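N utilization substance protein B (PDB 3R2C) is an RNA-binding protein that probably takes part in transcription antitermination of ribosomal RNA operons by binding their boxA sequence. Local coordinates at residues R8-L13 with E45-L50. Residues are numbered along the deposited sequence; the frame is centred on the assembly and turned at random.
With nucleotides of chain E.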
# COMPACT_ATOMS: atom_id res chain seq x y z
N ARG A 8 7.47 -6.41 -7.67
CA ARG A 8 6.25 -5.60 -7.64
C ARG A 8 5.56 -5.68 -6.28
O ARG A 8 5.03 -4.69 -5.79
CB ARG A 8 5.31 -6.02 -8.77
CG ARG A 8 5.85 -5.61 -10.13
CD ARG A 8 5.10 -6.28 -11.29
NE ARG A 8 5.79 -6.01 -12.55
CZ ARG A 8 6.13 -6.94 -13.44
NH1 ARG A 8 5.81 -8.22 -13.25
NH2 ARG A 8 6.78 -6.58 -14.54
N ASP A 9 5.56 -6.86 -5.67
CA ASP A 9 5.02 -6.98 -4.31
C ASP A 9 5.82 -6.11 -3.32
O ASP A 9 5.25 -5.38 -2.50
CB ASP A 9 5.00 -8.43 -3.85
CG ASP A 9 4.57 -8.57 -2.38
OD1 ASP A 9 3.36 -8.48 -2.10
OD2 ASP A 9 5.45 -8.75 -1.51
N THR A 10 7.15 -6.18 -3.40
CA THR A 10 7.99 -5.34 -2.54
C THR A 10 7.67 -3.86 -2.73
O THR A 10 7.48 -3.13 -1.76
CB THR A 10 9.48 -5.58 -2.83
OG1 THR A 10 9.79 -6.95 -2.52
CG2 THR A 10 10.35 -4.65 -2.01
N ALA A 11 7.63 -3.43 -3.98
CA ALA A 11 7.41 -2.03 -4.30
C ALA A 11 6.02 -1.58 -3.83
O ALA A 11 5.87 -0.49 -3.27
CB ALA A 11 7.55 -1.79 -5.81
N PHE A 12 5.01 -2.43 -4.05
CA PHE A 12 3.66 -2.12 -3.56
C PHE A 12 3.64 -1.92 -2.04
O PHE A 12 3.05 -0.96 -1.53
CB PHE A 12 2.66 -3.21 -3.93
CG PHE A 12 1.38 -3.11 -3.15
CD1 PHE A 12 0.39 -2.23 -3.55
CD2 PHE A 12 1.19 -3.87 -1.99
CE1 PHE A 12 -0.79 -2.11 -2.80
CE2 PHE A 12 0.03 -3.76 -1.26
CZ PHE A 12 -0.97 -2.86 -1.66
N LEU A 13 4.30 -2.82 -1.31
CA LEU A 13 4.33 -2.74 0.14
C LEU A 13 4.97 -1.44 0.59
O LEU A 13 4.53 -0.83 1.58
CB LEU A 13 5.08 -3.94 0.75
CG LEU A 13 4.38 -5.29 0.51
CD1 LEU A 13 5.15 -6.45 1.14
CD2 LEU A 13 2.95 -5.26 1.05
N GLU A 45 17.07 -4.82 -7.01
CA GLU A 45 17.32 -3.68 -7.86
C GLU A 45 16.07 -3.27 -8.64
O GLU A 45 15.81 -2.08 -8.81
CB GLU A 45 18.50 -3.95 -8.81
CG GLU A 45 19.83 -3.92 -8.05
CD GLU A 45 21.04 -3.81 -8.96
OE1 GLU A 45 20.88 -3.89 -10.20
OE2 GLU A 45 22.16 -3.64 -8.42
N TYR A 46 15.27 -4.24 -9.07
CA TYR A 46 14.06 -3.90 -9.80
C TYR A 46 13.03 -3.24 -8.86
O TYR A 46 12.40 -2.25 -9.23
CB TYR A 46 13.46 -5.12 -10.50
CG TYR A 46 12.50 -4.71 -11.61
CD1 TYR A 46 12.99 -4.16 -12.79
CD2 TYR A 46 11.12 -4.84 -11.46
CE1 TYR A 46 12.14 -3.78 -13.80
CE2 TYR A 46 10.25 -4.45 -12.48
CZ TYR A 46 10.78 -3.92 -13.65
OH TYR A 46 9.96 -3.52 -14.69
N ALA A 47 12.85 -3.80 -7.67
CA ALA A 47 12.00 -3.19 -6.65
C ALA A 47 12.43 -1.76 -6.35
O ALA A 47 11.59 -0.85 -6.23
CB ALA A 47 12.02 -4.02 -5.36
N LYS A 48 13.74 -1.54 -6.21
CA LYS A 48 14.25 -0.22 -5.87
C LYS A 48 13.92 0.78 -6.99
O LYS A 48 13.57 1.94 -6.73
CB LYS A 48 15.76 -0.28 -5.65
CG LYS A 48 16.42 1.04 -5.24
CD LYS A 48 17.94 0.88 -5.18
CE LYS A 48 18.58 1.74 -4.09
NZ LYS A 48 19.69 1.02 -3.40
N LYS A 49 14.01 0.32 -8.23
CA LYS A 49 13.72 1.16 -9.39
C LYS A 49 12.23 1.50 -9.50
O LYS A 49 11.87 2.64 -9.81
CB LYS A 49 14.21 0.49 -10.67
CG LYS A 49 14.15 1.40 -11.89
CD LYS A 49 15.10 0.92 -12.97
CE LYS A 49 14.74 -0.48 -13.39
NZ LYS A 49 13.37 -0.51 -13.96
N LEU A 50 11.36 0.53 -9.24
CA LEU A 50 9.91 0.77 -9.22
C LEU A 50 9.57 1.81 -8.17
O LEU A 50 8.83 2.75 -8.45
CB LEU A 50 9.13 -0.51 -8.90
CG LEU A 50 9.18 -1.59 -9.98
CD1 LEU A 50 8.61 -2.92 -9.43
CD2 LEU A 50 8.43 -1.12 -11.21
O5' G E 1 8.42 -18.01 -16.92
C5' G E 1 7.70 -18.77 -15.96
C4' G E 1 6.25 -18.38 -15.92
O4' G E 1 6.13 -17.02 -15.40
C3' G E 1 5.54 -18.35 -17.26
O3' G E 1 4.15 -18.57 -17.03
C2' G E 1 5.78 -16.90 -17.70
O2' G E 1 4.92 -16.43 -18.72
C1' G E 1 5.55 -16.18 -16.37
N9 G E 1 6.16 -14.86 -16.26
C8 G E 1 7.30 -14.30 -16.79
N7 G E 1 7.48 -13.06 -16.37
C5 G E 1 6.40 -12.81 -15.53
C6 G E 1 6.02 -11.66 -14.78
O6 G E 1 6.59 -10.58 -14.72
N1 G E 1 4.85 -11.86 -14.05
C2 G E 1 4.12 -13.02 -14.06
N2 G E 1 3.01 -13.08 -13.33
N3 G E 1 4.46 -14.09 -14.76
C4 G E 1 5.60 -13.91 -15.46
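Ala-11 and Leu-50 meet through their CB atoms at 3.7 Å, and the CD1 branch of Leu-50 reaches on to the aliphatic part of Arg-8, 3.9 Å from its CG, the two side chains crossing obliquely. One helical turn of 41-56 earlier, Ala-47 turns its CB toward Thr-10, whose CG2, anti to the backbone N, comes within 3.8 Å of it. Consistent with the two alanines at the interface, the axes of segments 8-13 and 45-50 approach to 8.3 Å, crossing at -39°. Thr-10 OG1 is hydrogen-bonded instead to Lys-36 NZ. Past CG, Arg-8 runs extended to NE, and its NH1 donates a fairly straight hydrogen bond of 2.9 Å to O6 of guanine G1 of chain E, which lies at the guanidinium edge, near its plane. Salt bridges from NE to Glu-91, NH2 to Glu-99 and NH1 to Asp-106 grip all three nitrogens and limit rotation; Glu-91 also bonds the hydroxyl of Tyr-46. An alanine in place of Arg-8 would probably leave these three carboxylates without their shared cation and guanine O6 without this donor, and open a gap beside Leu-50. The apolar packing of helices 3-21 and 41-56 belongs to the all-helical NusB fold, which Arg-8 joins to an RNA-contacting site, consistent with guanine recognition.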